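PDB 6RXA: argininosuccinate lyase, which acts as an EDDS lyase, a C-N lyase of the aspartase/fumarase superfamily that adds amines to fumarate and catalyses the reverse elimination. Local coordinates for the interface of chains A and B. Residues are numbered along the deposited sequence; one frame, centred on the assembly and turned at random. Chains: chain A/B, Argininosuccinate lyase.

Both contacts belong to the two-fold interface of chains A and B, and their C-alpha centres lie about 35 Å apart. They share no residue and no helix. Contact 1 is peripheral. Helix 367-378 of chain A and the turn into helix 382-399 rest there on 3-10 helix 101-107 and nearby loops of chain B. Contact 2 is more central and joins helices 168-193 and 236-262 of chain A to the start of helix 236-262 and to helix 303-314 of chain B. Each contact recurs with the chains exchanged. The pair is therefore held in the middle and also towards its ends, within a tetramer as is usual for this superfamily.

Contact 1: the interface of chains A and B. Residues chain A 372, 375, 379-382; chain B 104-105, 108, 208.
A:Val375 meets B:Trp208 and B:Ile108 at the apolar centre. Its CG1 lies anti to the backbone N (chi1 172°), which turns this methyl towards chain B. CG1 is 3.8 Å from CZ2 of B:Trp208, just beyond the rim of the six-membered ring. It is also 4.0 Å from CD1 of B:Ile108. The CG2 methyl of B:Ile108 covers the indole face over its centre, on the side from which A:Val375 comes. The indole is thus backed by its own chain and touched at the rim by the other.

The pyrrole edge of the indole is polar. NE1 of B:Trp208 donates a hydrogen bond to OD1 of A:Asp372, 2.9 Å long and 157° at the hydrogen. The oxygen lies nearly in the indole plane. The carboxylate stands almost upright to the ring, and the N-H meets OD1 from above the carboxylate plane.

At the other rim, B:Lys105 runs extended alongside the turn A:Gly379 to A:Asp381. Its CG is 4.1 Å from CA of A:Asp381. Its NZ ends 3.5 Å from the carbonyl O of A:Gly379, a loose polar approach. Nearby, CB of A:Tyr382 sits 3.5 Å from the carbonyl O of B:Gly104.

The site fastens a peripheral helical part of chain A to chain B, and the indole hydrogen bond probably helps to set how the two surfaces register.

Contact 2: the interface of chains A and B. Residues chain A 178, 182, 185, 247, 250, 254; chain B 236-237, 239, 310, 313.
The guanidinium of A:Arg185 lies across B:Asp236, their flat groups turned 67° apart. CB and OD2 of B:Asp236 lie on the same side of the guanidinium plane, offset from its centre. NH2 of A:Arg185 is 3.5 Å from that CB. The edge of the guanidinium faces water 2 and the amide carbon of A:Asn182. NH1 also donates to OD1 of A:Asn182 (3.0 Å), from above the amide carbonyl plane. On the second guanidinium, that of A:Arg254, CD2 of B:Leu313 covers one face near the rim.

The carboxylate of B:Asp236 enters chain A with OD2 leading. Its salt bridge to A:Arg185 is long, 3.7 Å from NH1 to OD2. Two waters do the closer work. Water 1 is 2.6 Å from OD2 of B:Asp236 and bonds to ND2 of A:Asn178, ND2 of A:Asn182 and the carbonyl O of A:Val247. Water 2 is 2.7 Å from the same OD2 and joins it to NH1 of A:Arg185 and the carbonyl O of A:Asn178. A methionine in place of A:Arg185 would probably take away the charge beside OD2 of B:Asp236, leaving water 2 without its NH1 partner and OD1 of A:Asn182 without this donor. A:Arg254 lies farther off.

CG2 of A:Val247, anti to the backbone N, packs 3.7 Å from CG of B:Asp236. CD2 of B:Leu310 lies against the same valine.

Helices 168-193 and 236-262 of chain A here receive the first turn of helix 236-262 and helix 303-314 of chain B, in the helical middle of the A-B interface.

Contact 1: the interface of chains A and B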
loop_
_atom_site.group_PDB
_atom_site.type_symbol
_atom_site.label_atom_id
_atom_site.label_comp_id
_atom_site.label_asym_id
_atom_site.label_seq_id
_atom_site.Cartn_x
_atom_site.Cartn_y
_atom_site.Cartn_z
ATOM N N ASP A 372 34.007 25.150 13.566
ATOM C CA ASP A 372 34.115 24.890 14.997
ATOM C C ASP A 372 35.406 25.468 15.554
ATOM O O ASP A 372 35.440 25.939 16.702
ATOM C CB ASP A 372 34.105 23.382 15.260
ATOM C CG ASP A 372 32.716 22.755 15.193
ATOM O OD1 ASP A 372 31.714 23.421 15.517
ATOM O OD2 ASP A 372 32.635 21.563 14.842
ATOM N N VAL A 375 34.949 29.233 16.271
ATOM C CA VAL A 375 34.196 29.403 17.514
ATOM C C VAL A 375 35.085 29.120 18.717
ATOM O O VAL A 375 35.125 29.892 19.681
ATOM C CB VAL A 375 32.962 28.482 17.507
ATOM C CG1 VAL A 375 32.275 28.489 18.864
ATOM C CG2 VAL A 375 32.002 28.898 16.406
ATOM N N GLY A 379 36.045 32.555 19.850
ATOM C CA GLY A 379 34.866 32.737 20.670
ATOM C C GLY A 379 33.671 33.360 19.991
ATOM O O GLY A 379 32.691 33.675 20.678
ATOM N N ILE A 380 33.713 33.564 18.668
ATOM C CA ILE A 380 32.525 34.027 17.957
ATOM C C ILE A 380 31.424 32.967 18.064
ATOM O O ILE A 380 31.677 31.802 18.388
ATOM C CB ILE A 380 32.828 34.356 16.488
ATOM C CG1 ILE A 380 33.372 33.138 15.748
ATOM C CG2 ILE A 380 33.855 35.481 16.391
ATOM C CD1 ILE A 380 33.824 33.457 14.323
ATOM N N ASP A 381 30.184 33.384 17.797
ATOM C CA ASP A 381 29.062 32.451 17.846
ATOM C C ASP A 381 29.041 31.594 16.585
ATOM O O ASP A 381 29.659 31.931 15.572
ATOM C CB ASP A 381 27.728 33.193 17.989
ATOM C CG ASP A 381 27.352 33.970 16.742
ATOM O OD1 ASP A 381 27.912 35.068 16.524
ATOM O OD2 ASP A 381 26.505 33.467 15.972
ATOM N N TYR A 382 28.307 30.474 16.649
ATOM C CA TYR A 382 28.372 29.505 15.561
ATOM C C TYR A 382 27.802 30.078 14.264
ATOM O O TYR A 382 28.292 29.765 13.172
ATOM C CB TYR A 382 27.658 28.199 15.921
ATOM C CG TYR A 382 28.090 27.133 14.937
ATOM C CD1 TYR A 382 29.267 26.431 15.142
ATOM C CD2 TYR A 382 27.390 26.909 13.761
ATOM C CE1 TYR A 382 29.714 25.500 14.228
ATOM C CE2 TYR A 382 27.833 25.978 12.833
ATOM C CZ TYR A 382 28.999 25.275 13.080
ATOM O OH TYR A 382 29.478 24.353 12.182
ATOM N N GLY B 104 23.495 32.290 18.811
ATOM C CA GLY B 104 24.090 31.317 17.912
ATOM C C GLY B 104 24.833 30.207 18.618
ATOM O O GLY B 104 25.016 29.120 18.051
ATOM N N LYS B 105 25.258 30.443 19.854
ATOM C CA LYS B 105 26.003 29.427 20.576
ATOM C C LYS B 105 25.137 28.259 21.002
ATOM O O LYS B 105 25.681 27.215 21.374
ATOM C CB LYS B 105 26.691 30.042 21.800
ATOM C CG LYS B 105 27.826 30.979 21.431
ATOM C CD LYS B 105 28.757 31.222 22.617
ATOM C CE LYS B 105 29.953 32.064 22.213
ATOM N NZ LYS B 105 30.945 32.148 23.319
ATOM N N ILE B 108 26.005 25.046 19.071
ATOM C CA ILE B 108 27.302 24.384 19.150
ATOM C C ILE B 108 27.114 22.883 19.333
ATOM O O ILE B 108 26.384 22.429 20.225
ATOM C CB ILE B 108 28.144 25.000 20.278
ATOM C CG1 ILE B 108 28.622 26.398 19.876
ATOM C CG2 ILE B 108 29.320 24.089 20.601
ATOM C CD1 ILE B 108 29.234 27.198 21.035
ATOM N N TRP B 208 33.174 18.780 19.671
ATOM C CA TRP B 208 32.853 19.373 20.960
ATOM C C TRP B 208 32.603 18.273 21.990
ATOM O O TRP B 208 31.984 17.255 21.669
ATOM C CB TRP B 208 31.620 20.274 20.843
ATOM C CG TRP B 208 31.884 21.516 20.063
ATOM C CD1 TRP B 208 31.584 21.742 18.752
ATOM C CD2 TRP B 208 32.516 22.699 20.544
ATOM N NE1 TRP B 208 31.998 22.999 18.385
ATOM C CE2 TRP B 208 32.574 23.607 19.467
ATOM C CE3 TRP B 208 33.044 23.082 21.780
ATOM C CZ2 TRP B 208 33.135 24.875 19.594
ATOM C CZ3 TRP B 208 33.603 24.344 21.906
ATOM C CH2 TRP B 208 33.640 25.226 20.818
#

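Contact 2: the interface of chains A and B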
loop_
_atom_site.group_PDB
_atom_site.type_symbol
_atom_site.label_atom_id
_atom_site.label_comp_id
_atom_site.label_asym_id
_atom_site.label_seq_id
_atom_site.Cartn_x
_atom_site.Cartn_y
_atom_site.Cartn_z
ATOM N N ASN A 178 21.052 -0.867 13.082
ATOM C CA ASN A 178 19.784 -1.132 12.406
ATOM C C ASN A 178 19.408 -2.602 12.518
ATOM O O ASN A 178 18.265 -2.951 12.851
ATOM C CB ASN A 178 19.924 -0.732 10.933
ATOM C CG ASN A 178 18.791 -1.267 10.050
ATOM O OD1 ASN A 178 18.705 -2.473 9.785
ATOM N ND2 ASN A 178 17.937 -0.366 9.562
ATOM N N ASN A 182 16.217 -4.758 14.170
ATOM C CA ASN A 182 15.404 -5.681 13.385
ATOM C C ASN A 182 15.409 -7.087 13.978
ATOM O O ASN A 182 14.382 -7.776 13.956
ATOM C CB ASN A 182 15.843 -5.663 11.921
ATOM C CG ASN A 182 15.280 -4.461 11.177
ATOM O OD1 ASN A 182 14.094 -4.156 11.296
ATOM N ND2 ASN A 182 16.130 -3.757 10.441
ATOM N N ARG A 185 12.906 -6.980 16.608
ATOM C CA ARG A 185 11.551 -7.046 16.059
ATOM C C ARG A 185 11.169 -8.485 15.727
ATOM O O ARG A 185 10.044 -8.927 15.997
ATOM C CB ARG A 185 11.424 -6.204 14.787
ATOM C CG ARG A 185 11.419 -4.705 14.973
ATOM C CD ARG A 185 11.192 -3.949 13.603
ATOM N NE ARG A 185 11.181 -2.551 13.961
ATOM C CZ ARG A 185 12.231 -1.747 13.924
ATOM N NH1 ARG A 185 13.386 -2.129 13.375
ATOM N NH2 ARG A 185 12.103 -0.530 14.405
ATOM N N VAL A 247 10.120 -3.733 6.644
ATOM C CA VAL A 247 10.968 -2.683 7.222
ATOM C C VAL A 247 12.440 -3.089 7.213
ATOM O O VAL A 247 13.316 -2.286 6.863
ATOM C CB VAL A 247 10.465 -2.204 8.602
ATOM C CG1 VAL A 247 10.805 -3.190 9.706
ATOM C CG2 VAL A 247 11.059 -0.816 8.910
ATOM N N SER A 250 13.659 -2.645 3.792
ATOM C CA SER A 250 13.854 -1.252 3.405
ATOM C C SER A 250 15.245 -0.774 3.808
ATOM O O SER A 250 15.865 0.009 3.076
ATOM C CB SER A 250 12.757 -0.329 3.958
ATOM O OG SER A 250 12.995 0.024 5.310
ATOM N N ARG A 254 18.289 0.453 1.310
ATOM C CA ARG A 254 19.052 1.678 1.513
ATOM C C ARG A 254 20.551 1.423 1.448
ATOM O O ARG A 254 21.297 2.217 0.859
ATOM C CB ARG A 254 18.645 2.306 2.848
ATOM C CG ARG A 254 17.240 2.882 2.793
ATOM C CD ARG A 254 16.682 3.257 4.159
ATOM N NE ARG A 254 17.257 4.492 4.640
ATOM C CZ ARG A 254 17.103 4.942 5.878
ATOM N NH1 ARG A 254 16.410 4.204 6.765
ATOM N NH2 ARG A 254 17.634 6.127 6.209
ATOM N N ASP B 236 13.156 3.606 11.299
ATOM C CA ASP B 236 12.346 2.395 11.309
ATOM C C ASP B 236 11.272 2.465 12.388
ATOM O O ASP B 236 10.219 1.839 12.246
ATOM C CB ASP B 236 13.211 1.158 11.542
ATOM C CG ASP B 236 14.057 0.772 10.346
ATOM O OD1 ASP B 236 14.046 1.481 9.316
ATOM O OD2 ASP B 236 14.705 -0.302 10.453
ATOM N N HIS B 237 11.545 3.193 13.484
ATOM C CA HIS B 237 10.562 3.391 14.547
ATOM C C HIS B 237 9.335 4.140 14.050
ATOM O O HIS B 237 8.229 3.929 14.571
ATOM C CB HIS B 237 11.209 4.139 15.718
ATOM C CG HIS B 237 11.804 5.463 15.344
ATOM N ND1 HIS B 237 12.911 5.571 14.530
ATOM C CD2 HIS B 237 11.458 6.730 15.680
ATOM C CE1 HIS B 237 13.214 6.847 14.369
ATOM N NE2 HIS B 237 12.358 7.573 15.069
ATOM N N ALA B 239 8.141 3.974 10.829
ATOM C CA ALA B 239 7.430 2.933 10.100
ATOM C C ALA B 239 6.738 1.970 11.055
ATOM O O ALA B 239 5.581 1.587 10.828
ATOM C CB ALA B 239 8.404 2.177 9.196
ATOM N N LEU B 310 7.118 3.608 4.371
ATOM C CA LEU B 310 7.951 2.522 3.852
ATOM C C LEU B 310 8.413 2.788 2.423
ATOM O O LEU B 310 9.554 2.463 2.069
ATOM C CB LEU B 310 7.223 1.186 3.923
ATOM C CG LEU B 310 7.181 0.544 5.305
ATOM C CD1 LEU B 310 6.149 -0.585 5.316
ATOM C CD2 LEU B 310 8.532 0.045 5.770
ATOM N N LEU B 313 11.412 5.060 2.632
ATOM C CA LEU B 313 12.639 4.419 3.097
ATOM C C LEU B 313 13.223 3.517 2.021
ATOM O O LEU B 313 14.444 3.421 1.891
ATOM C CB LEU B 313 12.372 3.643 4.382
ATOM C CG LEU B 313 11.955 4.502 5.586
ATOM C CD1 LEU B 313 11.773 3.640 6.823
ATOM C CD2 LEU B 313 12.972 5.610 5.819
HETATM O O HOH W 1 15.584 -1.667 8.429
HETATM O O HOH W 2 16.021 -1.019 12.709
#